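Local coordinates for putative periplasmic protein (Wolinella succinogenes, PDB 3KN3), which is probably a periplasmic solute-binding protein of a tungstate-type ABC importer, and has been seen to bind glutathione, at residues Val41-Gly44 / Asn45-Leu49; Glu66-Tyr69 / Val70-Phe74. All coordinates share one frame; numbering follows the deposited sequence.

Contact 1: residues Val41-Gly44 / Asn45-Leu49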
ATOM      1  N   VAL A  41      14.845   1.307  -4.620  1.00 31.20           N
ATOM      2  CA  VAL A  41      14.930   1.235  -6.071  1.00 30.94           C
ATOM      3  C   VAL A  41      13.588   0.811  -6.632  1.00 34.86           C
ATOM      4  O   VAL A  41      12.566   0.919  -5.955  1.00 40.34           O
ATOM      5  CB  VAL A  41      16.035   0.243  -6.545  1.00 21.93           C
ATOM      6  CG1 VAL A  41      17.440   0.771  -6.198  1.00 19.72           C
ATOM      7  CG2 VAL A  41      15.810  -1.156  -5.980  1.00 20.15           C
ATOM      8  N   GLY A  42      13.598   0.337  -7.870  1.00 34.58           N
ATOM      9  CA  GLY A  42      12.408  -0.207  -8.497  1.00 31.46           C
ATOM     10  C   GLY A  42      12.038  -1.520  -7.837  1.00 31.53           C
ATOM     11  O   GLY A  42      12.863  -2.135  -7.154  1.00 35.37           O
ATOM     12  N   THR A  43      10.793  -1.945  -8.029  1.00 25.97           N
ATOM     13  CA  THR A  43      10.311  -3.186  -7.444  1.00 29.68           C
ATOM     14  C   THR A  43      11.136  -4.357  -7.921  1.00 33.31           C
ATOM     15  O   THR A  43      11.623  -5.149  -7.118  1.00 34.53           O
ATOM     16  CB  THR A  43       8.859  -3.472  -7.831  1.00 26.68           C
ATOM     17  OG1 THR A  43       8.005  -2.576  -7.128  1.00 30.04           O
ATOM     18  CG2 THR A  43       8.495  -4.895  -7.448  1.00 31.10           C
ATOM     19  N   GLY A  44      11.263  -4.472  -9.239  1.00 24.97           N
ATOM     20  CA  GLY A  44      11.980  -5.578  -9.829  1.00 28.99           C
ATOM     21  C   GLY A  44      13.407  -5.623  -9.305  1.00 34.02           C
ATOM     22  O   GLY A  44      13.920  -6.689  -8.925  1.00 32.16           O
ATOM     23  N   ASN A  45      14.045  -4.456  -9.285  1.00 31.17           N
ATOM     24  CA  ASN A  45      15.416  -4.324  -8.782  1.00 30.42           C
ATOM     25  C   ASN A  45      15.551  -4.602  -7.274  1.00 26.37           C
ATOM     26  O   ASN A  45      16.572  -5.124  -6.834  1.00 21.86           O
ATOM     27  CB  ASN A  45      15.994  -2.951  -9.143  1.00 30.17           C
ATOM     28  CG  ASN A  45      16.395  -2.849 -10.614  1.00 37.43           C
ATOM     29  OD1 ASN A  45      16.391  -1.766 -11.186  1.00 36.18           O
ATOM     30  ND2 ASN A  45      16.751  -3.981 -11.224  1.00 35.27           N
ATOM     31  N   ALA A  46      14.526  -4.255  -6.492  1.00 23.46           N
ATOM     32  CA  ALA A  46      14.533  -4.561  -5.064  1.00 27.56           C
ATOM     33  C   ALA A  46      14.565  -6.072  -4.887  1.00 34.77           C
ATOM     34  O   ALA A  46      15.376  -6.597  -4.120  1.00 31.58           O
ATOM     35  CB  ALA A  46      13.332  -3.956  -4.347  1.00 22.10           C
ATOM     36  N   LEU A  47      13.702  -6.771  -5.621  1.00 35.42           N
ATOM     37  CA  LEU A  47      13.699  -8.228  -5.575  1.00 28.18           C
ATOM     38  C   LEU A  47      14.990  -8.815  -6.135  1.00 30.40           C
ATOM     39  O   LEU A  47      15.551  -9.757  -5.560  1.00 33.34           O
ATOM     40  CB  LEU A  47      12.493  -8.794  -6.308  1.00 21.71           C
ATOM     41  CG  LEU A  47      11.176  -8.271  -5.734  1.00 25.37           C
ATOM     42  CD1 LEU A  47      10.043  -8.733  -6.613  1.00 24.83           C
ATOM     43  CD2 LEU A  47      10.959  -8.726  -4.269  1.00 25.28           C
ATOM     44  N   LYS A  48      15.473  -8.245  -7.236  1.00 28.62           N
ATOM     45  CA  LYS A  48      16.693  -8.741  -7.858  1.00 32.54           C
ATOM     46  C   LYS A  48      17.862  -8.643  -6.863  1.00 27.19           C
ATOM     47  O   LYS A  48      18.764  -9.469  -6.880  1.00 23.14           O
ATOM     48  CB  LYS A  48      16.979  -8.024  -9.184  1.00 36.69           C
ATOM     49  CG  LYS A  48      17.874  -8.806 -10.140  1.00 47.37           C
ATOM     50  CD  LYS A  48      17.823  -8.249 -11.564  1.00 60.53           C
ATOM     51  CE  LYS A  48      18.342  -6.804 -11.644  1.00 69.18           C
ATOM     52  NZ  LYS A  48      18.475  -6.281 -13.047  1.00 61.52           N
ATOM     53  N   LEU A  49      17.801  -7.668  -5.963  1.00 24.32           N
ATOM     54  CA  LEU A  49      18.876  -7.474  -4.997  1.00 28.61           C
ATOM     55  C   LEU A  49      18.914  -8.632  -4.006  1.00 26.86           C
ATOM     56  O   LEU A  49      19.988  -9.099  -3.615  1.00 29.71           O
ATOM     57  CB  LEU A  49      18.749  -6.129  -4.276  1.00 26.57           C
ATOM     58  CG  LEU A  49      19.313  -4.917  -5.021  1.00 25.63           C
ATOM     59  CD1 LEU A  49      18.845  -3.605  -4.401  1.00 19.50           C
ATOM     60  CD2 LEU A  49      20.828  -4.994  -5.001  1.00 30.53           C
TER
HETATM   61  O   HOH W   1      15.418   0.548 -10.101  1.00 28.30           O
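The carbonyl of Gly-42, at the N-cap position, accepts the backbone N-H of Ala-46, with Gly-42 O and Ala-46 N 2.8 Å apart, and so starts the hydrogen bonding of helix 43-51. The next two carbonyls follow suit: Leu-47 N gives a nearly straight bond to Thr-43 O (170° at the hydrogen), and Lys-48 N reaches Gly-44 O at 2.8 Å. Glycine at the cap brings no side chain to receive a first-turn amide. Gly-42 N donates to a water oxygen 2.9 Å away, and that water donates to Asn-45 OD1 at 2.7 Å, tying the carboxamide back to the residue just after strand 35-41. Beside this bridge Val-41 lays one methyl on the first turn. Val-41 CG2 sits between its backbone N and carbonyl carbon (chi1 of -68° by CG1), lies 3.4 Å from Ala-46 N and also meets Asn-45 CB and, more loosely, Ala-46 CB and Leu-49 CD1. Val-41 also pairs through its backbone with Thr-11 and Thr-13, and Thr-43 OG1 makes a weak hydrogen bond to Thr-12 OG1. This is the strand-to-helix turn of a periplasmic binding protein fold, where the helix N-terminus carries Thr-43 of the glutathione site.

Contact 2: residues Glu66-Tyr69 / Val70-Phe74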
ATOM      1  N   GLU A  66       5.482 -10.783  -5.128  1.00 37.94           N
ATOM      2  CA  GLU A  66       5.932 -11.267  -3.827  1.00 36.86           C
ATOM      3  C   GLU A  66       5.717 -12.771  -3.757  1.00 36.61           C
ATOM      4  O   GLU A  66       6.593 -13.528  -3.332  1.00 33.03           O
ATOM      5  CB  GLU A  66       5.168 -10.589  -2.694  1.00 41.87           C
ATOM      6  CG  GLU A  66       5.408  -9.099  -2.574  1.00 46.44           C
ATOM      7  CD  GLU A  66       4.542  -8.481  -1.503  1.00 53.41           C
ATOM      8  OE1 GLU A  66       4.031  -9.258  -0.668  1.00 56.31           O
ATOM      9  OE2 GLU A  66       4.363  -7.238  -1.495  1.00 53.24           O
ATOM     10  N   LEU A  67       4.542 -13.204  -4.206  1.00 43.30           N
ATOM     11  CA  LEU A  67       4.193 -14.621  -4.172  1.00 50.14           C
ATOM     12  C   LEU A  67       5.046 -15.458  -5.139  1.00 45.24           C
ATOM     13  O   LEU A  67       5.503 -16.540  -4.789  1.00 44.05           O
ATOM     14  CB  LEU A  67       2.695 -14.807  -4.418  1.00 56.28           C
ATOM     15  CG  LEU A  67       1.801 -14.020  -3.450  1.00 63.68           C
ATOM     16  CD1 LEU A  67       0.482 -14.749  -3.216  1.00 64.85           C
ATOM     17  CD2 LEU A  67       2.490 -13.748  -2.109  1.00 65.07           C
ATOM     18  N   GLU A  68       5.259 -14.939  -6.343  1.00 46.39           N
ATOM     19  CA  GLU A  68       6.212 -15.517  -7.287  1.00 51.20           C
ATOM     20  C   GLU A  68       7.544 -15.734  -6.606  1.00 46.98           C
ATOM     21  O   GLU A  68       8.144 -16.808  -6.689  1.00 49.01           O
ATOM     22  CB  GLU A  68       6.463 -14.533  -8.421  1.00 59.87           C
ATOM     23  CG  GLU A  68       5.249 -14.162  -9.194  1.00 70.47           C
ATOM     24  CD  GLU A  68       5.180 -14.933 -10.472  1.00 82.43           C
ATOM     25  OE1 GLU A  68       4.137 -14.850 -11.155  1.00 87.81           O
ATOM     26  OE2 GLU A  68       6.178 -15.624 -10.786  1.00 84.78           O
ATOM     27  N   TYR A  69       8.004 -14.665  -5.963  1.00 35.95           N
ATOM     28  CA  TYR A  69       9.293 -14.609  -5.309  1.00 35.59           C
ATOM     29  C   TYR A  69       9.464 -15.767  -4.336  1.00 33.62           C
ATOM     30  O   TYR A  69      10.434 -16.516  -4.426  1.00 33.40           O
ATOM     31  CB  TYR A  69       9.408 -13.285  -4.562  1.00 36.01           C
ATOM     32  CG  TYR A  69      10.813 -12.815  -4.275  1.00 33.71           C
ATOM     33  CD1 TYR A  69      11.672 -12.475  -5.310  1.00 36.41           C
ATOM     34  CD2 TYR A  69      11.265 -12.668  -2.965  1.00 29.09           C
ATOM     35  CE1 TYR A  69      12.942 -12.021  -5.059  1.00 39.52           C
ATOM     36  CE2 TYR A  69      12.528 -12.221  -2.700  1.00 32.36           C
ATOM     37  CZ  TYR A  69      13.371 -11.897  -3.754  1.00 39.05           C
ATOM     38  OH  TYR A  69      14.643 -11.439  -3.509  1.00 34.94           O
ATOM     39  N   VAL A  70       8.518 -15.903  -3.409  1.00 34.24           N
ATOM     40  CA  VAL A  70       8.531 -16.990  -2.427  1.00 36.36           C
ATOM     41  C   VAL A  70       8.591 -18.337  -3.120  1.00 45.75           C
ATOM     42  O   VAL A  70       9.407 -19.201  -2.803  1.00 49.21           O
ATOM     43  CB  VAL A  70       7.247 -16.974  -1.594  1.00 30.92           C
ATOM     44  CG1 VAL A  70       7.241 -18.132  -0.596  1.00 27.23           C
ATOM     45  CG2 VAL A  70       7.093 -15.642  -0.908  1.00 21.92           C
ATOM     46  N   GLU A  71       7.694 -18.495  -4.076  1.00 46.80           N
ATOM     47  CA  GLU A  71       7.628 -19.673  -4.917  1.00 52.50           C
ATOM     48  C   GLU A  71       8.965 -20.069  -5.555  1.00 50.97           C
ATOM     49  O   GLU A  71       9.397 -21.221  -5.442  1.00 47.69           O
ATOM     50  CB  GLU A  71       6.613 -19.411  -6.013  1.00 55.07           C
ATOM     51  CG  GLU A  71       6.413 -20.564  -6.917  1.00 68.84           C
ATOM     52  CD  GLU A  71       4.959 -20.858  -7.072  1.00 82.41           C
ATOM     53  OE1 GLU A  71       4.633 -22.012  -7.403  1.00 90.21           O
ATOM     54  OE2 GLU A  71       4.147 -19.936  -6.836  1.00 82.89           O
ATOM     55  N   LYS A  72       9.595 -19.111  -6.241  1.00 46.96           N
ATOM     56  CA  LYS A  72      10.863 -19.325  -6.938  1.00 45.53           C
ATOM     57  C   LYS A  72      11.961 -19.762  -5.966  1.00 39.97           C
ATOM     58  O   LYS A  72      12.978 -20.328  -6.373  1.00 46.76           O
ATOM     59  CB  LYS A  72      11.294 -18.033  -7.654  1.00 55.46           C
ATOM     60  CG  LYS A  72      11.429 -18.121  -9.186  1.00 62.00           C
ATOM     61  CD  LYS A  72      10.169 -17.642  -9.909  1.00 63.52           C
ATOM     62  CE  LYS A  72      10.232 -16.164 -10.257  1.00 62.02           C
ATOM     63  NZ  LYS A  72      11.265 -15.895 -11.292  1.00 62.29           N
ATOM     64  N   GLY A  73      11.758 -19.482  -4.683  1.00 36.36           N
ATOM     65  CA  GLY A  73      12.722 -19.849  -3.661  1.00 34.44           C
ATOM     66  C   GLY A  73      13.618 -18.700  -3.238  1.00 37.02           C
ATOM     67  O   GLY A  73      14.577 -18.885  -2.496  1.00 40.13           O
ATOM     68  N   PHE A  74      13.296 -17.503  -3.701  1.00 36.11           N
ATOM     69  CA  PHE A  74      14.147 -16.346  -3.475  1.00 37.48           C
ATOM     70  C   PHE A  74      13.946 -15.763  -2.086  1.00 39.46           C
ATOM     71  O   PHE A  74      14.917 -15.421  -1.414  1.00 45.73           O
ATOM     72  CB  PHE A  74      13.937 -15.281  -4.571  1.00 33.27           C
ATOM     73  CG  PHE A  74      14.323 -15.753  -5.941  1.00 29.31           C
ATOM     74  CD1 PHE A  74      15.154 -16.853  -6.092  1.00 33.98           C
ATOM     75  CD2 PHE A  74      13.871 -15.101  -7.070  1.00 28.26           C
ATOM     76  CE1 PHE A  74      15.517 -17.300  -7.353  1.00 36.60           C
ATOM     77  CE2 PHE A  74      14.227 -15.536  -8.333  1.00 23.71           C
ATOM     78  CZ  PHE A  74      15.051 -16.636  -8.475  1.00 35.04           C
TER
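Lys-72 N bonds Glu-68 O at 2.8 Å, the shortest of three regular helical bonds here; the others run from Val-70 and Glu-71 back to Glu-66 and Leu-67. At the end of helix 63-72 Tyr-69 O takes Phe-74 N at 3.1 Å, with Gly-73 N as a weak second donor. Gly-73 N has a better acceptor in Val-70 O, 3.0 Å away. The Glu-66 carboxylate is held from outside, OE1 by a salt bridge to Arg-78 and a hydrogen bond with Ser-204 OG, OE2 by Ala-62 N. The reversal, at a positive phi in Gly-73, carries Phe-74 back over the tyrosine. With Tyr-69 CG anti to the backbone N (chi1 -158°), the phenol presents one face to Phe-74, whose CB stands over the ring centre in a CH-pi contact, 3.5 Å from the Tyr-69 centroid. The Phe-74 ring then turns an edge toward that same face, an offset edge-to-face pair with planes at 73°, while Lys-72 CB lies over a face of the phenylalanine. The hydroxyl of Tyr-69 has Leu-47 O as its probable partner, and Met-206 and Val-58 also touch this side chain. Replacing Tyr-69 by alanine removes the ring, and Phe-74 would probably be freer to turn, while Leu-47 O would probably lose its hydroxyl partner. The whole is a Schellman motif, its usual apolar contact between C3 and C'' made here by Tyr-69 and Phe-74.

Contact 1 begins helix 43-51 and contact 2 ends helix 63-72, two neighbouring helices of the same lobe joined through strand 57-60, on which both lean. They touch directly: Leu-47 O and Tyr-69 OH lie 2.8 Å apart, a probable hydrogen bond between the helices, and the contact centres are about 13 Å apart. Contact 1 is at the surface, and its polar closure is partly through water with aliphatic side chains beside it. Contact 2 is partly buried and closes through main-chain bonds under aromatic packing. Both come near the glutathione site, contact 1 by contributing Thr-43, contact 2 through Glu-66, about 5 Å from His-61 at the nearest side-chain atoms.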